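3-oxoacyl-(Acyl-carrier protein) synthase (Burkholderia xenovorans, PDB 4EFI) probably catalyses 3-oxoacyl-(acyl-carrier protein) synthesis, a carbon-chain-extending condensation, as a thiolase-fold enzyme of the KAS III family. Local coordinates at residues R56-D61 against G296-T301; W83-I88 against L113-S118; I88-F93 against S118-D123; T157-I162 against F173-T178. All blocks are in the same frame, centred on the assembly; numbering follows the deposited sequence. Where two conformers were deposited one is given.

The four contacts fall into two neighbourhoods of the thiolase fold. Contacts 1 and 4, with centres about 7 Å apart, lie towards the middle of the chain and touch through R58 and A60, whose backbones meet D175. Contact 4 is buried, contact 1 partly so, and both rely on carboxylates and bridging waters. Contacts 2 and 3 sit further out, their centres about 10 Å apart, sharing I88, S118 and a water. Contact 3 is the parallel strand pair of a beta-alpha-beta unit, built on backbone hydrogen bonds; contact 2 joins the loops leading into its two strands, mainly by apolar packing. Contacts 3 and 4 both reach the same mixed sheet.

Contact 1 (R56-D61 against G296-T301); sequences RRRWAD and GEYGNT
The end of helix 295-298, with G299 just beyond it, rests on strand 56-58 through R56, R57 and R58, joining a small two-stranded antiparallel sheet to the C-terminal part of this thiolase-fold enzyme. R56 carries the direct polar links. Its backbone N donates to G296 O at 3.0 Å, on the last turn of the helix. Its side chain lies alongside that of E297, pointing the same way, and the guanidinium meets the carboxylate side-on, with the two planes 29° apart: NE reaches OE1 of E297 at 2.9 Å, and NH2 reaches the syn lone pair of E297 OE2 at 2.8 Å. E297 was modelled in two conformers, and the salt bridge is described for one of them.

R57 adds packing rather than charge. Its CB lies 3.6 Å from Y298 O, next to G299, the first residue after the helix, with positive phi (63°). CG of R57 sits between the backbone N and the carbonyl carbon (chi1 79°), and the bent chain takes the guanidinium away to L171 O, V31 O and N33 OD1.

R58 reaches the helix end mainly through water. CG touches the edge of the Y298 ring at CD1, 4.2 Å away, while NH1 turns to P27 O and E353. A first water joins R58 N to Y298 O. A second lies in the guanidinium plane, accepting from R58 NE at 2.8 Å and donating to E297 O at 2.7 Å. A third accepts from R58 NH2 and stands 3.1 Å from Y298 OH.

Contact 2 (W83-I88 against L113-S118); sequences WQADSI and LDLPAS
A85 and P116 point their side chains across the gap between two loops, one entering strand 90-94 and the other entering strand 120-124. A85 belongs to a short 3-10 turn, and its CB faces the end of helix 105-112, where D114 closes a Schellman motif. The methyl lies 3.3 Å from D114 O and 3.5 Å from L113 O, so it meets two carbonyl oxygens just beyond the helix. The P116 ring answers from the other side of the contact: CD is 3.3 Å from A85 O and 3.6 Å from I88 O, while CG lies 3.8 Å from D86 O.

Deeper in, the side chains of I88 and L115 cross obliquely. CG of L115 is anti to its carbonyl carbon (chi1 -48°). Its two branch ends reach I88, with CD2 against CG1 at 3.8 Å and CD1 near CG2. The end of I88 continues inward to L78 of helix 66-81.

No direct hydrogen bond joins the loops. A water 2.8 Å from I88 O also hydrogen-bonds S118 OG, bridging them. Apart from that water bridge, the loops are held by apolar burial and carbon-to-carbonyl contacts, which are less directional than hydrogen bonds.

Contact 3 (I88-F93 against S118-D123); sequences IDALIF and SCLALD
L120 and L91 alternate as donors and acceptors along two nearly parallel neighbouring strands. L120 N donates to D89 O at 3.1 Å, approaching from above the carbonyl plane, 38° out of it. L120 O in turn accepts from L91 N at 2.8 Å. One step further on, L91 O accepts from L122 N, and L122 O takes the hydrogen of F93 N at 2.8 Å. CA-H...O contacts run between these bonds, as from D123 CA to F93 O at 3.3 Å.

The backbones of A90 and I92 also pair with strand 149-156: A90 with L151, I92 with L151 and A153. Strand 90-94 is thus held on both edges, whereas strand 120-124 is outermost within the chain. The two are the strands of a beta-alpha-beta unit, connected through helix 105-112. In KAS III relatives the corresponding edge strand pairs with its counterpart across the dimer; the assembly described here holds a single chain.

D89 OD2 and both oxygens of D123 accept from backbone amides: D89 OD2 from K148 N and R149 N, D123 OD1 from A106 N and OD2 from T105 N, at the start of helix 105-112. The water shared by I88 O and S118 OG makes a weak bond to D89 OD1. D123 OD1 also lies at the edge of the F93 ring, 3.4 Å from CD2, with ring and carboxylate planes 49° apart.

C119 packs its SG, anti to the backbone N (chi1 -176°), 3.7 Å from L91 N and 4.0 Å from I88 CG2. On the face bearing A90 and L120, their CB atoms meet at 3.9 Å.

Contact 4 (T157-I162 against F173-T178); sequences TISKMI and FGDAGT
S159 binds the D175 carboxylate with two hydrogen bonds, one to each oxygen. S159 N donates to OD1 of D175 at 3.0 Å, and S159 OG to OD2 of D175 at a short 2.5 Å, both on syn lone pairs. The serine OG stands between its backbone N and carbonyl carbon (chi1 70°), which places it near OD2. OD2 has a further donor, A60 N, which helps fix the rotation of the buried group. CG of D175 is anti to its own carbonyl carbon (chi1 -62°), beside the backbone N, which sets it 3.8 Å from T157 CB.

F173 receives two isoleucines. CG2 of I158 sits over one ring face, 3.9 Å from the centroid, as a CH-pi contact. I162 arrives at about a right angle, its CD1 3.7 Å from F173 CD2. A water accepts from I158 N at 2.9 Å and donates to G174 O at 2.8 Å.

An aspartate carboxylate thus receives the amide and hydroxyl of a 3-10 turn, tying the loop after strand 149-156 to the approach to its antiparallel neighbour, strand 176-184, in a mixed sheet of the thiolase fold.

Contact 1 (R56-D61 against G296-T301)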
loop_
_atom_site.group_PDB
_atom_site.type_symbol
_atom_site.label_atom_id
_atom_site.label_comp_id
_atom_site.label_asym_id
_atom_site.label_seq_id
_atom_site.Cartn_x
_atom_site.Cartn_y
_atom_site.Cartn_z
ATOM N N ARG A 56 17.595 4.698 2.580
ATOM C CA ARG A 56 16.976 5.498 3.633
ATOM C C ARG A 56 15.542 5.039 3.802
ATOM O O ARG A 56 14.963 4.475 2.884
ATOM C CB ARG A 56 16.981 6.985 3.215
ATOM C CG ARG A 56 18.315 7.686 3.394
ATOM C CD ARG A 56 18.432 9.011 2.607
ATOM N NE ARG A 56 18.496 8.755 1.180
ATOM C CZ ARG A 56 19.582 8.337 0.535
ATOM N NH1 ARG A 56 20.725 8.146 1.180
ATOM N NH2 ARG A 56 19.521 8.116 -0.766
ATOM N N ARG A 57 14.955 5.327 4.957
ATOM C CA ARG A 57 13.529 5.145 5.178
ATOM C C ARG A 57 13.068 6.118 6.259
ATOM O O ARG A 57 13.896 6.708 6.962
ATOM C CB ARG A 57 13.189 3.688 5.552
ATOM C CG ARG A 57 13.449 3.276 6.986
ATOM C CD ARG A 57 14.909 3.087 7.282
ATOM N NE ARG A 57 15.479 1.870 6.694
ATOM C CZ ARG A 57 16.703 1.749 6.200
ATOM N NH1 ARG A 57 17.127 0.571 5.760
ATOM N NH2 ARG A 57 17.523 2.789 6.144
ATOM N N ARG A 58 11.763 6.329 6.350
ATOM C CA ARG A 58 11.210 7.198 7.392
ATOM C C ARG A 58 10.542 6.393 8.484
ATOM O O ARG A 58 9.791 5.457 8.177
ATOM C CB ARG A 58 10.186 8.161 6.791
ATOM C CG ARG A 58 10.684 8.941 5.596
ATOM C CD ARG A 58 11.904 9.771 5.921
ATOM N NE ARG A 58 12.286 10.672 4.818
ATOM C CZ ARG A 58 11.874 11.934 4.661
ATOM N NH1 ARG A 58 11.069 12.504 5.536
ATOM N NH2 ARG A 58 12.283 12.641 3.612
ATOM N N TRP A 59 10.815 6.716 9.742
ATOM C CA TRP A 59 10.211 6.019 10.871
ATOM C C TRP A 59 9.410 6.974 11.748
ATOM O O TRP A 59 9.912 8.011 12.180
ATOM C CB TRP A 59 11.257 5.332 11.733
ATOM C CG TRP A 59 11.780 4.020 11.211
ATOM C CD1 TRP A 59 11.368 3.341 10.094
ATOM C CD2 TRP A 59 12.801 3.235 11.817
ATOM N NE1 TRP A 59 12.095 2.166 9.987
ATOM C CE2 TRP A 59 12.970 2.085 11.030
ATOM C CE3 TRP A 59 13.577 3.396 12.963
ATOM C CZ2 TRP A 59 13.903 1.094 11.348
ATOM C CZ3 TRP A 59 14.511 2.408 13.284
ATOM C CH2 TRP A 59 14.657 1.274 12.472
ATOM N N ALA A 60 8.164 6.601 12.016
ATOM C CA ALA A 60 7.283 7.351 12.900
ATOM C C ALA A 60 7.792 7.345 14.324
ATOM O O ALA A 60 8.271 6.325 14.822
ATOM C CB ALA A 60 5.901 6.721 12.859
ATOM N N ASP A 61 7.669 8.469 15.014
ATOM C CA ASP A 61 7.957 8.460 16.446
ATOM C C ASP A 61 6.791 7.884 17.251
ATOM O O ASP A 61 5.757 7.543 16.697
ATOM C CB ASP A 61 8.361 9.859 16.930
ATOM C CG ASP A 61 7.315 10.917 16.661
ATOM O OD1 ASP A 61 6.100 10.623 16.594
ATOM O OD2 ASP A 61 7.704 12.100 16.528
ATOM N N GLY A 296 14.320 2.839 -2.440
ATOM C CA GLY A 296 15.579 3.392 -2.001
ATOM C C GLY A 296 15.495 4.507 -0.978
ATOM O O GLY A 296 16.399 4.677 -0.148
ATOM N N GLU A 297 14.436 5.304 -1.062
ATOM C CA GLU A 297 14.284 6.456 -0.174
ATOM C C GLU A 297 13.299 6.211 0.963
ATOM O O GLU A 297 13.343 6.908 1.955
ATOM C CB GLU A 297 13.803 7.699 -0.945
ATOM C CG GLU A 297 14.723 8.168 -2.056
ATOM C CD GLU A 297 16.129 8.487 -1.572
ATOM O OE1 GLU A 297 16.276 9.218 -0.569
ATOM O OE2 GLU A 297 17.090 7.992 -2.195
ATOM N N TYR A 298 12.399 5.237 0.809
ATOM C CA TYR A 298 11.296 5.053 1.743
ATOM C C TYR A 298 11.202 3.662 2.354
ATOM O O TYR A 298 10.406 3.453 3.273
ATOM C CB TYR A 298 9.945 5.429 1.112
ATOM C CG TYR A 298 9.949 6.851 0.643
ATOM C CD1 TYR A 298 9.897 7.903 1.553
ATOM C CD2 TYR A 298 10.089 7.156 -0.715
ATOM C CE1 TYR A 298 9.958 9.224 1.117
ATOM C CE2 TYR A 298 10.158 8.459 -1.148
ATOM C CZ TYR A 298 10.095 9.480 -0.233
ATOM O OH TYR A 298 10.157 10.802 -0.657
ATOM N N GLY A 299 12.014 2.717 1.883
ATOM C CA GLY A 299 11.836 1.330 2.267
ATOM C C GLY A 299 10.499 0.801 1.790
ATOM O O GLY A 299 9.799 1.428 0.993
ATOM N N ASN A 300 10.149 -0.379 2.284
ATOM C CA ASN A 300 8.859 -1.012 2.035
ATOM C C ASN A 300 7.865 -0.405 3.019
ATOM O O ASN A 300 8.037 -0.555 4.224
ATOM C CB ASN A 300 9.051 -2.515 2.263
ATOM C CG ASN A 300 7.786 -3.329 2.211
ATOM O OD1 ASN A 300 6.677 -2.846 2.450
ATOM N ND2 ASN A 300 7.963 -4.622 1.938
ATOM N N THR A 301 6.844 0.291 2.512
ATOM C CA THR A 301 5.869 0.982 3.363
ATOM C C THR A 301 4.529 0.274 3.375
ATOM O O THR A 301 3.489 0.876 3.634
ATOM C CB THR A 301 5.680 2.451 2.949
ATOM O OG1 THR A 301 5.264 2.533 1.577
ATOM C CG2 THR A 301 6.981 3.235 3.168
HETATM O O HOH W 1 9.472 5.624 4.719
HETATM O O HOH W 2 13.945 9.370 2.992
HETATM O O HOH W 3 12.756 11.695 0.857
#

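Contact 2 (W83-I88 against L113-S118)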
loop_
_atom_site.group_PDB
_atom_site.type_symbol
_atom_site.label_atom_id
_atom_site.label_comp_id
_atom_site.label_asym_id
_atom_site.label_seq_id
_atom_site.Cartn_x
_atom_site.Cartn_y
_atom_site.Cartn_z
ATOM N N TRP A 83 -12.277 20.647 -1.571
ATOM C CA TRP A 83 -13.462 19.912 -1.163
ATOM C C TRP A 83 -13.845 20.291 0.265
ATOM O O TRP A 83 -13.018 20.171 1.181
ATOM C CB TRP A 83 -13.181 18.416 -1.222
ATOM C CG TRP A 83 -13.202 17.824 -2.595
ATOM C CD1 TRP A 83 -13.282 18.479 -3.770
ATOM C CD2 TRP A 83 -13.150 16.427 -2.912
ATOM N NE1 TRP A 83 -13.289 17.589 -4.818
ATOM C CE2 TRP A 83 -13.205 16.317 -4.309
ATOM C CE3 TRP A 83 -13.061 15.264 -2.146
ATOM C CZ2 TRP A 83 -13.180 15.077 -4.968
ATOM C CZ3 TRP A 83 -13.048 14.032 -2.807
ATOM C CH2 TRP A 83 -13.113 13.953 -4.193
ATOM N N GLN A 84 -15.097 20.669 0.474
ATOM C CA GLN A 84 -15.576 20.973 1.812
ATOM C C GLN A 84 -15.800 19.694 2.599
ATOM O O GLN A 84 -16.221 18.669 2.045
ATOM C CB GLN A 84 -16.864 21.790 1.756
ATOM C CG GLN A 84 -16.767 23.065 0.907
ATOM C CD GLN A 84 -15.598 23.900 1.321
ATOM O OE1 GLN A 84 -15.449 24.231 2.502
ATOM N NE2 GLN A 84 -14.736 24.229 0.376
ATOM N N ALA A 85 -15.557 19.745 3.895
ATOM C CA ALA A 85 -15.688 18.547 4.735
ATOM C C ALA A 85 -17.089 17.943 4.665
ATOM O O ALA A 85 -17.254 16.726 4.726
ATOM C CB ALA A 85 -15.334 18.914 6.167
ATOM N N ASP A 86 -18.112 18.765 4.523
ATOM C CA ASP A 86 -19.480 18.287 4.509
ATOM C C ASP A 86 -19.842 17.493 3.259
ATOM O O ASP A 86 -20.920 16.912 3.186
ATOM C CB ASP A 86 -20.491 19.429 4.726
ATOM C CG ASP A 86 -20.425 20.517 3.663
ATOM O OD1 ASP A 86 -19.758 20.366 2.623
ATOM O OD2 ASP A 86 -21.087 21.560 3.883
ATOM N N SER A 87 -18.929 17.446 2.297
ATOM C CA SER A 87 -19.190 16.767 1.026
ATOM C C SER A 87 -18.647 15.327 0.983
ATOM O O SER A 87 -18.816 14.627 -0.017
ATOM C CB SER A 87 -18.570 17.544 -0.144
ATOM O OG SER A 87 -17.162 17.378 -0.201
ATOM N N ILE A 88 -17.971 14.883 2.036
ATOM C CA ILE A 88 -17.376 13.555 2.020
ATOM C C ILE A 88 -18.378 12.490 2.467
ATOM O O ILE A 88 -18.958 12.578 3.545
ATOM C CB ILE A 88 -16.095 13.483 2.893
ATOM C CG1 ILE A 88 -15.110 14.604 2.506
ATOM C CG2 ILE A 88 -15.460 12.121 2.809
ATOM C CD1 ILE A 88 -14.733 14.654 1.029
ATOM N N LEU A 113 -11.249 15.303 10.755
ATOM C CA LEU A 113 -11.425 15.990 9.468
ATOM C C LEU A 113 -12.774 16.687 9.354
ATOM O O LEU A 113 -13.077 17.272 8.313
ATOM C CB LEU A 113 -11.226 15.016 8.301
ATOM C CG LEU A 113 -9.817 14.441 8.187
ATOM C CD1 LEU A 113 -9.780 13.343 7.158
ATOM C CD2 LEU A 113 -8.802 15.535 7.856
ATOM N N ASP A 114 -13.585 16.655 10.412
ATOM C CA ASP A 114 -14.893 17.341 10.444
ATOM C C ASP A 114 -15.861 16.795 9.399
ATOM O O ASP A 114 -16.693 17.543 8.884
ATOM C CB ASP A 114 -14.758 18.873 10.269
ATOM C CG ASP A 114 -16.047 19.623 10.583
ATOM O OD1 ASP A 114 -16.794 19.185 11.486
ATOM O OD2 ASP A 114 -16.310 20.671 9.929
ATOM N N LEU A 115 -15.794 15.504 9.108
ATOM C CA LEU A 115 -16.701 14.896 8.144
ATOM C C LEU A 115 -18.073 14.708 8.782
ATOM O O LEU A 115 -18.194 14.618 10.008
ATOM C CB LEU A 115 -16.117 13.571 7.633
ATOM C CG LEU A 115 -14.643 13.653 7.207
ATOM C CD1 LEU A 115 -14.154 12.325 6.598
ATOM C CD2 LEU A 115 -14.413 14.809 6.231
ATOM N N PRO A 116 -19.124 14.629 7.957
ATOM C CA PRO A 116 -20.473 14.624 8.525
ATOM C C PRO A 116 -20.903 13.271 9.083
ATOM O O PRO A 116 -20.252 12.245 8.856
ATOM C CB PRO A 116 -21.357 15.013 7.342
ATOM C CG PRO A 116 -20.580 14.618 6.136
ATOM C CD PRO A 116 -19.126 14.695 6.484
ATOM N N ALA A 117 -22.003 13.287 9.820
ATOM C CA ALA A 117 -22.553 12.069 10.396
ATOM C C ALA A 117 -22.952 11.045 9.351
ATOM O O ALA A 117 -23.007 9.855 9.646
ATOM C CB ALA A 117 -23.739 12.428 11.262
ATOM N N SER A 118 -23.210 11.495 8.133
ATOM C CA SER A 118 -23.577 10.636 7.026
ATOM C C SER A 118 -22.357 10.048 6.335
ATOM O O SER A 118 -22.501 9.303 5.355
ATOM C CB SER A 118 -24.390 11.423 6.010
ATOM O OG SER A 118 -23.740 12.633 5.652
HETATM O O HOH W 4 -21.720 12.571 3.901
#

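Contact 3 (I88-F93 against S118-D123)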
loop_
_atom_site.group_PDB
_atom_site.type_symbol
_atom_site.label_atom_id
_atom_site.label_comp_id
_atom_site.label_asym_id
_atom_site.label_seq_id
_atom_site.Cartn_x
_atom_site.Cartn_y
_atom_site.Cartn_z
ATOM N N ILE A 88 -17.971 14.883 2.036
ATOM C CA ILE A 88 -17.376 13.555 2.020
ATOM C C ILE A 88 -18.378 12.490 2.467
ATOM O O ILE A 88 -18.958 12.578 3.545
ATOM C CB ILE A 88 -16.095 13.483 2.893
ATOM C CG1 ILE A 88 -15.110 14.604 2.506
ATOM C CG2 ILE A 88 -15.460 12.121 2.809
ATOM C CD1 ILE A 88 -14.733 14.654 1.029
ATOM N N ASP A 89 -18.580 11.494 1.613
ATOM C CA ASP A 89 -19.606 10.463 1.830
ATOM C C ASP A 89 -19.123 9.178 2.478
ATOM O O ASP A 89 -19.923 8.472 3.076
ATOM C CB ASP A 89 -20.293 10.134 0.502
ATOM C CG ASP A 89 -20.946 11.343 -0.123
ATOM O OD1 ASP A 89 -21.702 12.040 0.600
ATOM O OD2 ASP A 89 -20.740 11.592 -1.331
ATOM N N ALA A 90 -17.839 8.859 2.351
ATOM C CA ALA A 90 -17.286 7.680 3.007
ATOM C C ALA A 90 -15.803 7.869 3.212
ATOM O O ALA A 90 -15.126 8.508 2.389
ATOM C CB ALA A 90 -17.526 6.435 2.145
ATOM N N LEU A 91 -15.301 7.313 4.303
ATOM C CA LEU A 91 -13.877 7.232 4.571
ATOM C C LEU A 91 -13.554 5.785 4.922
ATOM O O LEU A 91 -14.116 5.206 5.864
ATOM C CB LEU A 91 -13.465 8.146 5.729
ATOM C CG LEU A 91 -11.945 8.202 5.938
ATOM C CD1 LEU A 91 -11.431 9.578 6.304
ATOM C CD2 LEU A 91 -11.493 7.164 6.948
ATOM N N ILE A 92 -12.644 5.207 4.148
ATOM C CA ILE A 92 -12.175 3.851 4.387
ATOM C C ILE A 92 -10.731 3.914 4.837
ATOM O O ILE A 92 -9.911 4.507 4.141
ATOM C CB ILE A 92 -12.278 3.034 3.097
ATOM C CG1 ILE A 92 -13.715 3.061 2.553
ATOM C CG2 ILE A 92 -11.838 1.590 3.353
ATOM C CD1 ILE A 92 -13.890 2.341 1.211
ATOM N N PHE A 93 -10.435 3.340 5.997
ATOM C CA PHE A 93 -9.076 3.309 6.556
ATOM C C PHE A 93 -8.516 1.906 6.429
ATOM O O PHE A 93 -8.982 0.965 7.101
ATOM C CB PHE A 93 -9.107 3.763 8.034
ATOM C CG PHE A 93 -7.746 3.751 8.724
ATOM C CD1 PHE A 93 -6.725 4.564 8.294
ATOM C CD2 PHE A 93 -7.509 2.943 9.816
ATOM C CE1 PHE A 93 -5.482 4.570 8.950
ATOM C CE2 PHE A 93 -6.281 2.937 10.460
ATOM C CZ PHE A 93 -5.285 3.760 10.042
ATOM N N SER A 118 -23.210 11.495 8.133
ATOM C CA SER A 118 -23.577 10.636 7.026
ATOM C C SER A 118 -22.357 10.048 6.335
ATOM O O SER A 118 -22.501 9.303 5.355
ATOM C CB SER A 118 -24.390 11.423 6.010
ATOM O OG SER A 118 -23.740 12.633 5.652
ATOM N N CYS A 119 -21.157 10.359 6.816
ATOM C CA CYS A 119 -19.950 9.766 6.242
ATOM C C CYS A 119 -19.726 8.357 6.783
ATOM O O CYS A 119 -19.529 8.174 7.972
ATOM C CB CYS A 119 -18.741 10.643 6.555
ATOM S SG CYS A 119 -17.188 10.063 5.803
ATOM N N LEU A 120 -19.767 7.352 5.912
ATOM C CA LEU A 120 -19.459 5.993 6.320
ATOM C C LEU A 120 -18.030 5.938 6.835
ATOM O O LEU A 120 -17.149 6.624 6.320
ATOM C CB LEU A 120 -19.602 5.053 5.123
ATOM C CG LEU A 120 -20.947 5.037 4.452
ATOM C CD1 LEU A 120 -20.967 4.006 3.317
ATOM C CD2 LEU A 120 -22.073 4.740 5.450
ATOM N N ALA A 121 -17.790 5.112 7.843
ATOM C CA ALA A 121 -16.476 5.023 8.467
ATOM C C ALA A 121 -16.108 3.550 8.653
ATOM O O ALA A 121 -16.664 2.863 9.503
ATOM C CB ALA A 121 -16.496 5.762 9.799
ATOM N N LEU A 122 -15.168 3.062 7.857
ATOM C CA LEU A 122 -14.840 1.634 7.863
ATOM C C LEU A 122 -13.343 1.425 7.987
ATOM O O LEU A 122 -12.602 1.889 7.109
ATOM C CB LEU A 122 -15.316 1.005 6.548
ATOM C CG LEU A 122 -16.837 1.023 6.355
ATOM C CD1 LEU A 122 -17.191 0.541 4.948
ATOM C CD2 LEU A 122 -17.534 0.144 7.402
ATOM N N ASP A 123 -12.887 0.734 9.024
ATOM C CA ASP A 123 -11.502 0.257 9.111
ATOM C C ASP A 123 -11.465 -1.139 8.498
ATOM O O ASP A 123 -12.185 -2.036 8.963
ATOM C CB ASP A 123 -11.029 0.091 10.585
ATOM C CG ASP A 123 -10.442 1.353 11.241
ATOM O OD1 ASP A 123 -10.736 2.452 10.782
ATOM O OD2 ASP A 123 -9.740 1.204 12.289
HETATM O O HOH W 4 -21.720 12.571 3.901
#

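Contact 4 (T157-I162 against F173-T178)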
loop_
_atom_site.group_PDB
_atom_site.type_symbol
_atom_site.label_atom_id
_atom_site.label_comp_id
_atom_site.label_asym_id
_atom_site.label_seq_id
_atom_site.Cartn_x
_atom_site.Cartn_y
_atom_site.Cartn_z
ATOM N N THR A 157 2.405 2.034 10.010
ATOM C CA THR A 157 3.695 2.276 10.658
ATOM C C THR A 157 4.258 0.905 11.062
ATOM O O THR A 157 4.331 0.558 12.234
ATOM C CB THR A 157 3.611 3.203 11.882
ATOM O OG1 THR A 157 2.751 2.629 12.865
ATOM C CG2 THR A 157 3.066 4.572 11.506
ATOM N N ILE A 158 4.659 0.108 10.076
ATOM C CA ILE A 158 5.156 -1.234 10.358
ATOM C C ILE A 158 6.422 -1.184 11.196
ATOM O O ILE A 158 6.765 -2.163 11.871
ATOM C CB ILE A 158 5.428 -2.053 9.071
ATOM C CG1 ILE A 158 4.121 -2.282 8.322
ATOM C CG2 ILE A 158 6.156 -3.378 9.369
ATOM C CD1 ILE A 158 3.040 -2.978 9.114
ATOM N N SER A 159 7.137 -0.064 11.197
ATOM C CA SER A 159 8.331 0.034 12.038
ATOM C C SER A 159 8.019 -0.299 13.507
ATOM O O SER A 159 8.896 -0.809 14.221
ATOM C CB SER A 159 8.965 1.426 11.946
ATOM O OG SER A 159 8.138 2.355 12.583
ATOM N N LYS A 160 6.781 -0.079 13.938
ATOM C CA LYS A 160 6.398 -0.284 15.326
ATOM C C LYS A 160 6.221 -1.768 15.688
ATOM O O LYS A 160 6.009 -2.107 16.849
ATOM C CB LYS A 160 5.099 0.471 15.612
ATOM C CG LYS A 160 5.186 1.994 15.545
ATOM C CD LYS A 160 3.837 2.603 15.962
ATOM C CE LYS A 160 3.649 4.027 15.493
ATOM N NZ LYS A 160 4.396 4.976 16.349
ATOM N N MET A 161 6.237 -2.620 14.668
ATOM C CA MET A 161 6.091 -4.074 14.859
ATOM C C MET A 161 7.336 -4.881 14.505
ATOM O O MET A 161 7.274 -6.110 14.410
ATOM C CB MET A 161 4.911 -4.588 14.046
ATOM C CG MET A 161 3.576 -4.145 14.633
ATOM S SD MET A 161 2.167 -5.018 13.956
ATOM C CE MET A 161 2.587 -4.781 12.258
ATOM N N ILE A 162 8.476 -4.214 14.359
ATOM C CA ILE A 162 9.715 -4.887 13.981
ATOM C C ILE A 162 10.570 -5.229 15.187
ATOM O O ILE A 162 10.745 -4.416 16.098
ATOM C CB ILE A 162 10.522 -3.992 13.031
ATOM C CG1 ILE A 162 9.699 -3.686 11.776
ATOM C CG2 ILE A 162 11.856 -4.647 12.684
ATOM C CD1 ILE A 162 8.997 -4.911 11.162
ATOM N N PHE A 173 11.641 -2.162 6.330
ATOM C CA PHE A 173 10.385 -1.418 6.424
ATOM C C PHE A 173 10.538 0.049 6.798
ATOM O O PHE A 173 11.327 0.421 7.686
ATOM C CB PHE A 173 9.427 -2.097 7.410
ATOM C CG PHE A 173 8.923 -3.428 6.928
ATOM C CD1 PHE A 173 7.964 -3.496 5.931
ATOM C CD2 PHE A 173 9.420 -4.611 7.449
ATOM C CE1 PHE A 173 7.497 -4.745 5.479
ATOM C CE2 PHE A 173 8.966 -5.837 6.998
ATOM C CZ PHE A 173 8.020 -5.900 6.019
ATOM N N GLY A 174 9.733 0.866 6.136
ATOM C CA GLY A 174 9.567 2.268 6.462
ATOM C C GLY A 174 8.091 2.558 6.679
ATOM O O GLY A 174 7.240 1.687 6.456
ATOM N N ASP A 175 7.793 3.790 7.078
ATOM C CA ASP A 175 6.439 4.198 7.428
ATOM C C ASP A 175 5.912 5.281 6.488
ATOM O O ASP A 175 6.657 6.161 6.063
ATOM C CB ASP A 175 6.409 4.727 8.862
ATOM C CG ASP A 175 6.806 3.680 9.881
ATOM O OD1 ASP A 175 6.699 2.477 9.580
ATOM O OD2 ASP A 175 7.214 4.066 10.992
ATOM N N ALA A 176 4.636 5.181 6.127
ATOM C CA ALA A 176 3.965 6.222 5.361
ATOM C C ALA A 176 2.454 6.141 5.541
ATOM O O ALA A 176 1.917 5.078 5.829
ATOM C CB ALA A 176 4.325 6.103 3.890
ATOM N N GLY A 177 1.777 7.263 5.329
ATOM C CA GLY A 177 0.327 7.308 5.308
ATOM C C GLY A 177 -0.127 8.090 4.090
ATOM O O GLY A 177 0.563 9.005 3.657
ATOM N N THR A 178 -1.277 7.734 3.528
ATOM C CA THR A 178 -1.737 8.379 2.296
ATOM C C THR A 178 -3.232 8.587 2.335
ATOM O O THR A 178 -3.972 7.907 3.057
ATOM C CB THR A 178 -1.383 7.541 1.054
ATOM O OG1 THR A 178 -2.216 6.374 0.978
ATOM C CG2 THR A 178 0.076 7.128 1.059
HETATM O O HOH W 5 4.716 0.931 7.331
#